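Local atomic coordinates of biphenyl 2,3-Dioxygenase Beta Subunit (Sphingobium yanoikuyae, PDB entry 2GBW), a protein that probably serves as the beta subunit of a ring-hydroxylating dioxygenase, an oligomeric enzyme that adds oxygen to aromatic compounds. Residues 81-84 with 85-88; 15-18 with 19-23; 71-74 with 75-79; 33-36 with 37-41; 89-92 with 93-96. All coordinates share one frame; numbering follows the deposited sequence.

Contact 1 of 5, residues 81-84 with 85-88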
loop_
_atom_site.group_PDB
_atom_site.type_symbol
_atom_site.label_atom_id
_atom_site.label_comp_id
_atom_site.label_asym_id
_atom_site.label_seq_id
_atom_site.Cartn_x
_atom_site.Cartn_y
_atom_site.Cartn_z
ATOM N N ARG B 81 32.563 -2.963 -4.231
ATOM C CA ARG B 81 31.186 -2.483 -4.185
ATOM C C ARG B 81 31.088 -0.981 -4.430
ATOM O O ARG B 81 30.211 -0.541 -5.105
ATOM C CB ARG B 81 30.568 -2.823 -2.840
ATOM C CG ARG B 81 30.144 -4.301 -2.726
ATOM C CD ARG B 81 29.603 -4.557 -1.340
ATOM N NE ARG B 81 28.959 -5.870 -1.171
ATOM C CZ ARG B 81 27.785 -6.205 -1.728
ATOM N NH1 ARG B 81 27.127 -5.344 -2.454
ATOM N NH2 ARG B 81 27.266 -7.406 -1.511
ATOM N N VAL B 82 31.970 -0.204 -3.803
ATOM C CA VAL B 82 31.961 1.267 -3.950
ATOM C C VAL B 82 32.136 1.741 -5.407
ATOM O O VAL B 82 31.439 2.643 -5.846
ATOM C CB VAL B 82 32.963 1.928 -2.986
ATOM C CG1 VAL B 82 33.431 3.298 -3.497
ATOM C CG2 VAL B 82 32.304 1.991 -1.574
ATOM N N GLU B 83 33.014 1.099 -6.166
ATOM C CA GLU B 83 33.221 1.480 -7.580
ATOM C C GLU B 83 32.045 1.236 -8.526
ATOM O O GLU B 83 31.829 2.022 -9.450
ATOM C CB GLU B 83 34.483 0.847 -8.130
ATOM C CG GLU B 83 35.737 1.237 -7.341
ATOM C CD GLU B 83 36.016 2.765 -7.296
ATOM O OE1 GLU B 83 35.476 3.509 -8.152
ATOM O OE2 GLU B 83 36.781 3.219 -6.403
ATOM N N ARG B 84 31.262 0.191 -8.310
ATOM C CA ARG B 84 30.046 0.012 -9.107
ATOM C C ARG B 84 29.317 1.346 -9.223
ATOM O O ARG B 84 28.741 1.665 -10.268
ATOM C CB ARG B 84 29.102 -1.014 -8.477
ATOM C CG ARG B 84 27.792 -1.248 -9.277
ATOM C CD ARG B 84 26.893 -2.275 -8.620
ATOM N NE ARG B 84 25.568 -2.283 -9.251
ATOM C CZ ARG B 84 24.488 -1.620 -8.829
ATOM N NH1 ARG B 84 24.518 -0.883 -7.730
ATOM N NH2 ARG B 84 23.345 -1.690 -9.516
ATOM N N LEU B 85 29.367 2.159 -8.168
ATOM C CA LEU B 85 28.682 3.434 -8.230
ATOM C C LEU B 85 29.553 4.541 -8.890
ATOM O O LEU B 85 29.091 5.672 -9.010
ATOM C CB LEU B 85 28.162 3.825 -6.847
ATOM C CG LEU B 85 27.344 2.756 -6.107
ATOM C CD1 LEU B 85 27.435 2.973 -4.593
ATOM C CD2 LEU B 85 25.880 2.718 -6.583
ATOM N N TYR B 86 30.774 4.192 -9.336
ATOM C CA TYR B 86 31.732 5.108 -10.010
ATOM C C TYR B 86 32.167 4.608 -11.381
ATOM O O TYR B 86 31.909 5.237 -12.415
ATOM C CB TYR B 86 33.037 5.229 -9.233
ATOM C CG TYR B 86 32.949 6.045 -8.008
ATOM C CD1 TYR B 86 32.514 5.481 -6.830
ATOM C CD2 TYR B 86 33.318 7.388 -8.012
ATOM C CE1 TYR B 86 32.445 6.202 -5.702
ATOM C CE2 TYR B 86 33.229 8.127 -6.872
ATOM C CZ TYR B 86 32.784 7.523 -5.719
ATOM O OH TYR B 86 32.690 8.236 -4.564
ATOM N N SER B 87 32.847 3.460 -11.361
ATOM C CA SER B 87 33.530 2.902 -12.526
ATOM C C SER B 87 32.550 2.288 -13.536
ATOM O O SER B 87 32.959 1.644 -14.521
ATOM C CB SER B 87 34.596 1.891 -12.061
ATOM O OG SER B 87 35.547 2.531 -11.202
ATOM N N GLY B 88 31.257 2.521 -13.302
ATOM C CA GLY B 88 30.225 2.041 -14.173
ATOM C C GLY B 88 29.156 3.050 -14.488
ATOM O O GLY B 88 28.712 3.798 -13.599
#
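Y86 lies beside V82 and across the bent side chain of E83, where helix 75-84 gives way to loop. Its CB sits 3.2 Å from OE1 of E83, and the same oxygen remains near CG, approaching the ring obliquely; carboxylate and ring planes are inclined by 51°. Farther out, the ring turns its CD1 edge to the V82 carbonyl, whose O lies near the ring plane, 3.2 Å from CD1. CE1 then meets the CG1 methyl of V82 at 3.8 Å, the two side chains pointing the same way. At the tip, OH bonds to the backbone N of R33, whose guanidinium also makes a cation-pi contact with the ring. The setting is the exit from a helix in the NTF2-like fold: the E83 carbonyl accepts from S87 N at 2.6 Å, drawing the departing chain back toward the helix. An alanine in place of Y86 would be likely to leave V82 CG1 without its apolar neighbour and R33 N without its hydroxyl partner. The E83 chain folds back at chi2 (-59°), which carries OE1 toward S87; the bond from S87 OG is weak at 3.2 Å, and the stronger partner of this oxygen is R33 NH2, in a salt bridge. On another side of the helix, the extended R84 chain passes L85, its NH1 lying 4.0 Å from L85 CD2, while R84 NH2 forms a salt bridge with an acidic side chain of another protein's chain.

Contact 2 of 5, residues 15-18 with 19-23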
loop_
_atom_site.group_PDB
_atom_site.type_symbol
_atom_site.label_atom_id
_atom_site.label_comp_id
_atom_site.label_asym_id
_atom_site.label_seq_id
_atom_site.Cartn_x
_atom_site.Cartn_y
_atom_site.Cartn_z
ATOM N N ASP B 15 30.994 13.001 20.070
ATOM C CA ASP B 15 31.939 12.781 18.959
ATOM C C ASP B 15 31.541 11.610 18.068
ATOM O O ASP B 15 31.705 11.661 16.847
ATOM C CB ASP B 15 33.311 12.591 19.541
ATOM C CG ASP B 15 33.917 13.886 20.030
ATOM O OD1 ASP B 15 33.416 14.998 19.723
ATOM O OD2 ASP B 15 34.937 13.776 20.698
ATOM N N ILE B 16 30.961 10.580 18.662
ATOM C CA ILE B 16 30.491 9.410 17.896
ATOM C C ILE B 16 29.275 9.789 17.063
ATOM O O ILE B 16 29.171 9.453 15.905
ATOM C CB ILE B 16 30.189 8.236 18.852
ATOM C CG1 ILE B 16 31.470 7.677 19.476
ATOM C CG2 ILE B 16 29.452 7.129 18.073
ATOM C CD1 ILE B 16 31.205 6.670 20.688
ATOM N N GLU B 17 28.334 10.529 17.638
ATOM C CA GLU B 17 27.202 11.034 16.882
ATOM C C GLU B 17 27.621 11.918 15.683
ATOM O O GLU B 17 27.027 11.814 14.582
ATOM C CB GLU B 17 26.282 11.804 17.818
ATOM C CG GLU B 17 25.511 10.859 18.762
ATOM C CD GLU B 17 24.001 10.845 18.581
ATOM O OE1 GLU B 17 23.493 10.942 17.426
ATOM O OE2 GLU B 17 23.324 10.690 19.637
ATOM N N ALA B 18 28.572 12.824 15.914
ATOM C CA ALA B 18 29.081 13.689 14.876
ATOM C C ALA B 18 29.758 12.887 13.735
ATOM O O ALA B 18 29.546 13.182 12.566
ATOM C CB ALA B 18 30.047 14.714 15.488
ATOM N N HIS B 19 30.533 11.857 14.091
ATOM C CA HIS B 19 31.070 10.899 13.143
ATOM C C HIS B 19 29.964 10.220 12.294
ATOM O O HIS B 19 30.068 10.188 11.075
ATOM C CB HIS B 19 31.875 9.807 13.878
ATOM C CG HIS B 19 32.296 8.670 13.000
ATOM N ND1 HIS B 19 33.464 8.697 12.263
ATOM C CD2 HIS B 19 31.680 7.497 12.694
ATOM C CE1 HIS B 19 33.548 7.584 11.557
ATOM N NE2 HIS B 19 32.493 6.835 11.815
ATOM N N TYR B 20 28.945 9.696 12.960
ATOM C CA TYR B 20 27.822 9.072 12.274
ATOM C C TYR B 20 27.063 10.052 11.370
ATOM O O TYR B 20 26.667 9.686 10.271
ATOM C CB TYR B 20 26.874 8.419 13.278
ATOM C CG TYR B 20 27.271 7.034 13.751
ATOM C CD1 TYR B 20 28.231 6.288 13.090
ATOM C CD2 TYR B 20 26.668 6.470 14.861
ATOM C CE1 TYR B 20 28.577 5.019 13.529
ATOM C CE2 TYR B 20 27.004 5.214 15.296
ATOM C CZ TYR B 20 27.962 4.491 14.632
ATOM O OH TYR B 20 28.295 3.238 15.078
ATOM N N ARG B 21 26.865 11.292 11.817
ATOM C CA ARG B 21 26.185 12.319 10.972
ATOM C C ARG B 21 26.990 12.617 9.722
ATOM O O ARG B 21 26.428 12.716 8.628
ATOM C CB ARG B 21 25.927 13.595 11.798
ATOM C CG ARG B 21 24.781 13.456 12.794
ATOM C CD ARG B 21 24.414 14.820 13.457
ATOM N NE ARG B 21 25.451 15.411 14.279
ATOM C CZ ARG B 21 25.511 15.332 15.607
ATOM N NH1 ARG B 21 24.603 14.653 16.283
ATOM N NH2 ARG B 21 26.485 15.934 16.271
ATOM N N ALA B 22 28.325 12.659 9.862
ATOM C CA ALA B 22 29.206 12.903 8.697
ATOM C C ALA B 22 29.175 11.737 7.734
ATOM O O ALA B 22 29.190 11.941 6.495
ATOM C CB ALA B 22 30.673 13.302 9.153
ATOM N N GLU B 23 29.121 10.538 8.297
ATOM C CA GLU B 23 28.993 9.316 7.524
ATOM C C GLU B 23 27.725 9.339 6.676
ATOM O O GLU B 23 27.774 9.165 5.471
ATOM C CB GLU B 23 28.981 8.113 8.461
ATOM C CG GLU B 23 28.875 6.781 7.771
ATOM C CD GLU B 23 29.193 5.627 8.688
ATOM O OE1 GLU B 23 28.523 5.496 9.724
ATOM O OE2 GLU B 23 30.114 4.861 8.379
#
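R21 reaches back along the helix toward E17 and A18 because its chain, leaving CB with CG opposite the carbonyl carbon (chi1 -75°), bends at chi3 (-64°). The guanidinium is thereby laid flat against the backbone one turn earlier, with E17 O and A18 N both 3.8 Å from its plane and over the same face, toward the rim. NH1 lies 3.6 Å from E17 CB, and NH2 is 3.8 Å from the methyl of A18. The E17 carboxylate comes to 4.0 Å between its OE1 and R21 NH1, an attraction of opposite charges too long for a salt bridge. With a leucine here, the E17 carboxylate would probably lose this nearby positive charge and the backbone at A18 its cover. Facing the sheet, I16 CG2 rests over one face of the Y20 ring, 4.2 Å from CE2. Regular i to i+4 bonds run beneath these side chains; the one from H19 N to D15 O measures 3.0 Å. H19 is a zinc ligand in a crystal structure of this protein, though no zinc is bound to this chain here. Helix 10-28 lies along the curved sheet: I16 packs on V106 and A108 of strand 98-112 and on L116 and V118 of strand 115-128, Y20 OH bonds to D142 of strand 132-147, and R21 packs on V106 of the second subunit.

Contact 3 of 5, residues 71-74 with 75-79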
loop_
_atom_site.group_PDB
_atom_site.type_symbol
_atom_site.label_atom_id
_atom_site.label_comp_id
_atom_site.label_asym_id
_atom_site.label_seq_id
_atom_site.Cartn_x
_atom_site.Cartn_y
_atom_site.Cartn_z
ATOM N N TYR B 71 25.623 -9.171 2.938
ATOM C CA TYR B 71 26.985 -8.653 2.889
ATOM C C TYR B 71 27.903 -9.475 3.808
ATOM O O TYR B 71 27.537 -9.840 4.923
ATOM C CB TYR B 71 27.048 -7.186 3.358
ATOM C CG TYR B 71 26.410 -6.136 2.485
ATOM C CD1 TYR B 71 25.020 -5.930 2.460
ATOM C CD2 TYR B 71 27.187 -5.331 1.661
ATOM C CE1 TYR B 71 24.463 -4.950 1.622
ATOM C CE2 TYR B 71 26.635 -4.349 0.868
ATOM C CZ TYR B 71 25.260 -4.159 0.857
ATOM O OH TYR B 71 24.742 -3.167 0.046
ATOM N N ASN B 72 29.095 -9.767 3.317
ATOM C CA ASN B 72 30.108 -10.465 4.070
ATOM C C ASN B 72 31.473 -10.134 3.472
ATOM O O ASN B 72 32.105 -10.963 2.814
ATOM C CB ASN B 72 29.810 -11.959 4.036
ATOM C CG ASN B 72 30.373 -12.693 5.197
ATOM O OD1 ASN B 72 31.185 -12.166 5.980
ATOM N ND2 ASN B 72 29.992 -13.965 5.294
ATOM N N ASP B 73 31.950 -8.927 3.763
ATOM C CA ASP B 73 33.002 -8.296 2.980
ATOM C C ASP B 73 34.161 -7.853 3.823
ATOM O O ASP B 73 33.960 -7.407 4.980
ATOM C CB ASP B 73 32.459 -7.044 2.281
ATOM C CG ASP B 73 31.385 -7.357 1.223
ATOM O OD1 ASP B 73 31.350 -8.484 0.702
ATOM O OD2 ASP B 73 30.556 -6.458 0.962
ATOM N N ASP B 74 35.353 -7.965 3.221
ATOM C CA ASP B 74 36.569 -7.306 3.694
ATOM C C ASP B 74 36.772 -5.980 2.927
ATOM O O ASP B 74 35.949 -5.602 2.115
ATOM C CB ASP B 74 37.768 -8.274 3.607
ATOM C CG ASP B 74 38.208 -8.596 2.177
ATOM O OD1 ASP B 74 37.775 -7.894 1.248
ATOM O OD2 ASP B 74 38.967 -9.601 1.979
ATOM N N PHE B 75 37.867 -5.267 3.206
ATOM C CA PHE B 75 38.053 -3.940 2.630
ATOM C C PHE B 75 38.081 -3.946 1.117
ATOM O O PHE B 75 37.461 -3.112 0.495
ATOM C CB PHE B 75 39.383 -3.325 3.126
ATOM C CG PHE B 75 39.547 -1.902 2.774
ATOM C CD1 PHE B 75 38.977 -0.923 3.560
ATOM C CD2 PHE B 75 40.344 -1.519 1.707
ATOM C CE1 PHE B 75 39.148 0.425 3.285
ATOM C CE2 PHE B 75 40.523 -0.147 1.422
ATOM C CZ PHE B 75 39.900 0.813 2.210
ATOM N N GLY B 76 38.830 -4.860 0.534
ATOM C CA GLY B 76 38.882 -4.997 -0.937
ATOM C C GLY B 76 37.535 -5.238 -1.613
ATOM O O GLY B 76 37.273 -4.809 -2.754
ATOM N N GLU B 77 36.686 -5.979 -0.918
ATOM C CA GLU B 77 35.353 -6.288 -1.402
ATOM C C GLU B 77 34.428 -5.077 -1.239
ATOM O O GLU B 77 33.622 -4.803 -2.090
ATOM C CB GLU B 77 34.836 -7.527 -0.679
ATOM C CG GLU B 77 35.582 -8.770 -1.154
ATOM C CD GLU B 77 35.632 -9.916 -0.158
ATOM O OE1 GLU B 77 35.231 -9.720 1.002
ATOM O OE2 GLU B 77 36.072 -11.035 -0.569
ATOM N N LEU B 78 34.581 -4.316 -0.152
ATOM C CA LEU B 78 33.912 -3.039 -0.047
ATOM C C LEU B 78 34.355 -2.054 -1.155
ATOM O O LEU B 78 33.536 -1.339 -1.712
ATOM C CB LEU B 78 34.160 -2.433 1.349
ATOM C CG LEU B 78 33.004 -1.902 2.149
ATOM C CD1 LEU B 78 31.695 -2.807 2.067
ATOM C CD2 LEU B 78 33.490 -1.644 3.592
ATOM N N LYS B 79 35.662 -1.989 -1.436
ATOM C CA LYS B 79 36.182 -1.125 -2.489
ATOM C C LYS B 79 35.507 -1.455 -3.804
ATOM O O LYS B 79 35.114 -0.564 -4.556
ATOM C CB LYS B 79 37.700 -1.332 -2.625
ATOM C CG LYS B 79 38.423 -0.275 -3.450
ATOM C CD LYS B 79 39.931 -0.316 -3.136
ATOM C CE LYS B 79 40.537 1.050 -2.972
ATOM N NZ LYS B 79 40.810 1.721 -4.273
HETATM O O HOH W 1 34.751 -11.592 2.674
#
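D74 and E77 grip each other where strand 71-73 hands over to helix 75-84. Here the contact is tight and reciprocal: E77 OE1 accepts from D74 N at 2.8 Å, and D74 OD1 accepts from E77 N at 3.1 Å. The D74 carboxylate reaches that amide because chi1 (70°) sets CG in the crowded position between the backbone N and the carbonyl carbon. Held by these two bonds, the carboxylates stack with their planes 23° apart and D74 OD1 only 3.1 Å from E77 OE1. This like-charge approach is probably eased by salt bridges from D74 OD2 and E77 OE2 to basic side chains of another protein's chain. Alongside, D73 CB packs on E77 CB at 3.8 Å, and L78 N bonds to D74 O at 2.9 Å as the helix begins. Toward N72 the join is looser, closed by a water that donates to N72 O at 2.7 Å and to E77 OE1; G76, in the first turn, is exposed. N72 OD1 is instead hydrogen-bonded to NE2 of H45, a zinc ligand in a crystal structure of this protein, with no zinc bound to this chain. The exchange of bonds between D74 and E77 is a capping box, with D74 as the N-cap of helix 75-84.

Contact 4 of 5, residues 33-36 with 37-41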
loop_
_atom_site.group_PDB
_atom_site.type_symbol
_atom_site.label_atom_id
_atom_site.label_comp_id
_atom_site.label_asym_id
_atom_site.label_seq_id
_atom_site.Cartn_x
_atom_site.Cartn_y
_atom_site.Cartn_z
ATOM N N ARG B 33 34.103 7.079 -1.875
ATOM C CA ARG B 33 35.543 6.902 -1.798
ATOM C C ARG B 33 36.114 7.584 -0.568
ATOM O O ARG B 33 36.947 7.039 0.133
ATOM C CB ARG B 33 36.195 7.472 -3.044
ATOM C CG ARG B 33 36.083 6.584 -4.244
ATOM C CD ARG B 33 36.525 7.315 -5.477
ATOM N NE ARG B 33 36.801 6.408 -6.579
ATOM C CZ ARG B 33 36.753 6.772 -7.850
ATOM N NH1 ARG B 33 36.435 8.015 -8.159
ATOM N NH2 ARG B 33 37.016 5.898 -8.807
ATOM N N GLU B 34 35.651 8.797 -0.332
ATOM C CA GLU B 34 35.996 9.540 0.856
ATOM C C GLU B 34 35.578 8.805 2.130
ATOM O O GLU B 34 36.303 8.789 3.111
ATOM C CB GLU B 34 35.359 10.918 0.771
ATOM C CG GLU B 34 35.960 11.784 -0.326
ATOM C CD GLU B 34 35.165 11.817 -1.633
ATOM O OE1 GLU B 34 34.573 10.793 -2.046
ATOM O OE2 GLU B 34 35.157 12.893 -2.264
ATOM N N TRP B 35 34.409 8.174 2.092
ATOM C CA TRP B 35 33.954 7.309 3.173
ATOM C C TRP B 35 34.905 6.150 3.420
ATOM O O TRP B 35 35.358 5.932 4.535
ATOM C CB TRP B 35 32.543 6.787 2.877
ATOM C CG TRP B 35 32.037 5.782 3.845
ATOM C CD1 TRP B 35 31.697 6.000 5.134
ATOM C CD2 TRP B 35 31.796 4.396 3.595
ATOM N NE1 TRP B 35 31.271 4.840 5.715
ATOM C CE2 TRP B 35 31.319 3.838 4.787
ATOM C CE3 TRP B 35 31.934 3.575 2.475
ATOM C CZ2 TRP B 35 30.976 2.499 4.893
ATOM C CZ3 TRP B 35 31.596 2.252 2.583
ATOM C CH2 TRP B 35 31.124 1.724 3.779
ATOM N N LEU B 36 35.185 5.392 2.367
ATOM C CA LEU B 36 36.089 4.235 2.483
ATOM C C LEU B 36 37.467 4.594 3.048
ATOM O O LEU B 36 38.016 3.841 3.856
ATOM C CB LEU B 36 36.252 3.565 1.128
ATOM C CG LEU B 36 36.589 2.074 1.094
ATOM C CD1 LEU B 36 35.588 1.262 1.925
ATOM C CD2 LEU B 36 36.640 1.639 -0.345
ATOM N N GLN B 37 38.014 5.725 2.604
ATOM C CA GLN B 37 39.345 6.212 3.027
ATOM C C GLN B 37 39.364 6.675 4.463
ATOM O O GLN B 37 40.142 6.172 5.259
ATOM C CB GLN B 37 39.791 7.384 2.147
ATOM C CG GLN B 37 39.856 7.046 0.687
ATOM C CD GLN B 37 40.696 8.021 -0.141
ATOM O OE1 GLN B 37 41.603 8.718 0.393
ATOM N NE2 GLN B 37 40.416 8.066 -1.462
ATOM N N GLY B 38 38.469 7.613 4.779
ATOM C CA GLY B 38 38.431 8.302 6.036
ATOM C C GLY B 38 37.591 7.734 7.165
ATOM O O GLY B 38 37.821 8.122 8.323
ATOM N N MET B 39 36.610 6.869 6.868
ATOM C CA MET B 39 35.712 6.375 7.908
ATOM C C MET B 39 35.738 4.859 8.120
ATOM O O MET B 39 35.169 4.372 9.088
ATOM C CB MET B 39 34.287 6.886 7.660
ATOM C CG MET B 39 34.221 8.411 7.474
ATOM S SD MET B 39 32.580 9.199 7.375
ATOM C CE MET B 39 32.101 9.054 5.654
ATOM N N VAL B 40 36.412 4.126 7.253
ATOM C CA VAL B 40 36.433 2.659 7.312
ATOM C C VAL B 40 37.854 2.159 7.421
ATOM O O VAL B 40 38.718 2.583 6.668
ATOM C CB VAL B 40 35.764 2.027 6.051
ATOM C CG1 VAL B 40 35.817 0.470 6.091
ATOM C CG2 VAL B 40 34.313 2.519 5.876
ATOM N N ALA B 41 38.096 1.307 8.417
ATOM C CA ALA B 41 39.414 0.771 8.702
ATOM C C ALA B 41 39.736 -0.332 7.714
ATOM O O ALA B 41 38.847 -1.002 7.203
ATOM C CB ALA B 41 39.438 0.202 10.122
HETATM O O HOH W 2 38.637 5.181 -1.348
#
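W35 takes V40 over one face of its indole and M39 at one edge. With CG opposite the backbone N (chi1 174°), the W35 indole stands out from the helix where V40, just past its end, can cover it, V40 CG2 sitting 3.4 Å from W35 CE2. This is a CH-pi contact: the methyl stands 3.6 Å from the centroid of the six-membered ring, 21° off the normal. In V40 it is CG1 that is opposite the backbone N; CG2, beside that nitrogen, is the branch that makes the contact. M39 has two conformers; in the one described it comes crosswise, bent at chi3, with SD 5.1 Å from the centroid of the five-membered ring at its edge, a Met-aromatic contact. Its methyl is modelled too near the ring for the detail to be trusted. L36 CD1 adds a looser apolar contact with V40 CB at 4.2 Å. On the exposed side, the Q37 chain runs out extended past R33 O, which accepts from Q37 N at 3.0 Å and from a water that in turn binds Q37 NE2 weakly. The last turn closes with M39 N bonded to W35 O at 2.8 Å. Around it, W35 NE1 donates to E23 of helix 10-28, M39 packs on H19 and E23 of that helix, L36 rests on F75 and L78 of helix 75-84, and M39 and A41 bond by their backbones to V153 of strand 150-160.

Contact 5 of 5, residues 89-92 with 93-96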
loop_
_atom_site.group_PDB
_atom_site.type_symbol
_atom_site.label_atom_id
_atom_site.label_comp_id
_atom_site.label_asym_id
_atom_site.label_seq_id
_atom_site.Cartn_x
_atom_site.Cartn_y
_atom_site.Cartn_z
ATOM N N GLN B 89 28.800 3.098 -15.768
ATOM C CA GLN B 89 27.496 3.568 -16.209
ATOM C C GLN B 89 26.519 2.429 -15.834
ATOM O O GLN B 89 26.440 1.415 -16.538
ATOM C CB GLN B 89 27.388 3.824 -17.741
ATOM C CG GLN B 89 28.665 3.629 -18.650
ATOM C CD GLN B 89 28.952 2.159 -19.030
ATOM O OE1 GLN B 89 30.053 1.822 -19.495
ATOM N NE2 GLN B 89 27.955 1.286 -18.840
ATOM N N VAL B 90 25.811 2.615 -14.725
ATOM C CA VAL B 90 24.756 1.727 -14.289
ATOM C C VAL B 90 23.432 2.418 -14.595
ATOM O O VAL B 90 23.088 3.418 -13.983
ATOM C CB VAL B 90 24.865 1.436 -12.741
ATOM C CG1 VAL B 90 23.600 0.833 -12.245
ATOM C CG2 VAL B 90 26.041 0.487 -12.475
ATOM N N TRP B 91 22.654 1.865 -15.520
ATOM C CA TRP B 91 21.548 2.628 -16.067
ATOM C C TRP B 91 20.404 2.837 -15.087
ATOM O O TRP B 91 19.699 3.858 -15.160
ATOM C CB TRP B 91 21.064 1.984 -17.371
ATOM C CG TRP B 91 22.178 1.903 -18.397
ATOM C CD1 TRP B 91 22.778 0.781 -18.865
ATOM C CD2 TRP B 91 22.864 3.011 -18.991
ATOM N NE1 TRP B 91 23.781 1.118 -19.765
ATOM C CE2 TRP B 91 23.849 2.482 -19.860
ATOM C CE3 TRP B 91 22.724 4.404 -18.895
ATOM C CZ2 TRP B 91 24.694 3.296 -20.628
ATOM C CZ3 TRP B 91 23.558 5.227 -19.667
ATOM C CH2 TRP B 91 24.533 4.662 -20.521
ATOM N N MET B 92 20.182 1.889 -14.177
ATOM C CA MET B 92 19.205 2.118 -13.094
ATOM C C MET B 92 19.525 3.326 -12.237
ATOM O O MET B 92 18.616 3.899 -11.661
ATOM C CB MET B 92 19.113 0.927 -12.126
ATOM C CG MET B 92 18.101 -0.057 -12.497
ATOM S SD MET B 92 17.932 -1.270 -11.175
ATOM C CE MET B 92 17.107 -0.339 -9.882
ATOM N N GLU B 93 20.813 3.668 -12.105
ATOM C CA GLU B 93 21.273 4.823 -11.358
ATOM C C GLU B 93 21.582 6.008 -12.227
ATOM O O GLU B 93 22.410 6.850 -11.855
ATOM C CB GLU B 93 22.521 4.480 -10.575
ATOM C CG GLU B 93 22.252 3.650 -9.398
ATOM C CD GLU B 93 21.473 4.422 -8.355
ATOM O OE1 GLU B 93 22.026 5.383 -7.749
ATOM O OE2 GLU B 93 20.300 4.048 -8.170
ATOM N N ASP B 94 20.923 6.093 -13.373
ATOM C CA ASP B 94 21.026 7.285 -14.186
ATOM C C ASP B 94 19.652 7.968 -14.198
ATOM O O ASP B 94 18.765 7.550 -14.942
ATOM C CB ASP B 94 21.539 6.944 -15.575
ATOM C CG ASP B 94 21.801 8.174 -16.430
ATOM O OD1 ASP B 94 21.810 9.280 -15.868
ATOM O OD2 ASP B 94 21.952 8.027 -17.680
ATOM N N PRO B 95 19.474 9.035 -13.379
ATOM C CA PRO B 95 20.418 9.637 -12.434
ATOM C C PRO B 95 20.405 8.891 -11.124
ATOM O O PRO B 95 19.585 8.033 -10.934
ATOM C CB PRO B 95 19.868 11.040 -12.237
ATOM C CG PRO B 95 18.348 10.817 -12.399
ATOM C CD PRO B 95 18.203 9.773 -13.438
ATOM N N PRO B 96 21.358 9.178 -10.238
ATOM C CA PRO B 96 21.328 8.378 -9.022
ATOM C C PRO B 96 19.986 8.496 -8.252
ATOM O O PRO B 96 19.335 9.547 -8.232
ATOM C CB PRO B 96 22.506 8.922 -8.207
ATOM C CG PRO B 96 23.392 9.568 -9.194
ATOM C CD PRO B 96 22.482 10.111 -10.270
HETATM O O HOH W 3 17.575 6.002 -10.247
#
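W91 and D94 lie side by side, the carboxylate oxygen OD2 of D94 meeting the indole in its plane, 3.8 Å from CZ3. Ring and carboxylate planes differ by 41°, and D94 is swung to the edge by a chi1 of -174°, with CG opposite its own N. That N bonds back to W91 O at 3.1 Å, while E93 N bonds to V90 O at 3.0 Å. In both, the donor sits well above the carbonyl plane rather than on a lone pair, by 71° in the case of W91 O, in keeping with the tight i to i+3 winding. Beside the V90-E93 bond, V90 CG1 faces E93 CB at 4.2 Å, the two side chains pointing the same way. A water spans the exit, donating to M92 O at 2.7 Å and to P95 O at 2.9 Å. In the next shell two arginines hold the backbone carbonyls: R129 bonds to W91 O and D94 O, and R128 to M92 O. E93 OE2 is held by S97 OG. D94 OD1 accepts from T56 N of the second subunit, and the W91 ring stacks on an aromatic side chain of another protein's chain, which ties the loop to two partners. Two successive i to i+3 backbone bonds mark a short 3-10 turn, and a cis peptide before P95 bends the chain out of it on the way to strand 98-112.

Overall arrangement
Contacts 1, 3 and 5 follow one another along the chain: contact 3 starts helix 75-84, contact 1 leaves it, and contact 5 occupies the loop beyond, with R84 O 3.7 Å from V90 CG2. A salt bridge of 2.7 Å between R81 NE and D73 OD2 ties contact 1 to contact 3. Contact 4 joins three of the others: it is bonded to contact 1 through R33 NH2 and E83 OE1 (2.9 Å), packed on contact 3 through L36, and reaches contact 2 where W35 NE1 lies 2.9 Å from E23 OE2. Contacts 2 and 5 are about 28 Å apart between centres, yet both touch the second subunit. Of the known zinc ligands, H19 belongs to contact 2 and H45 lies beside contact 3.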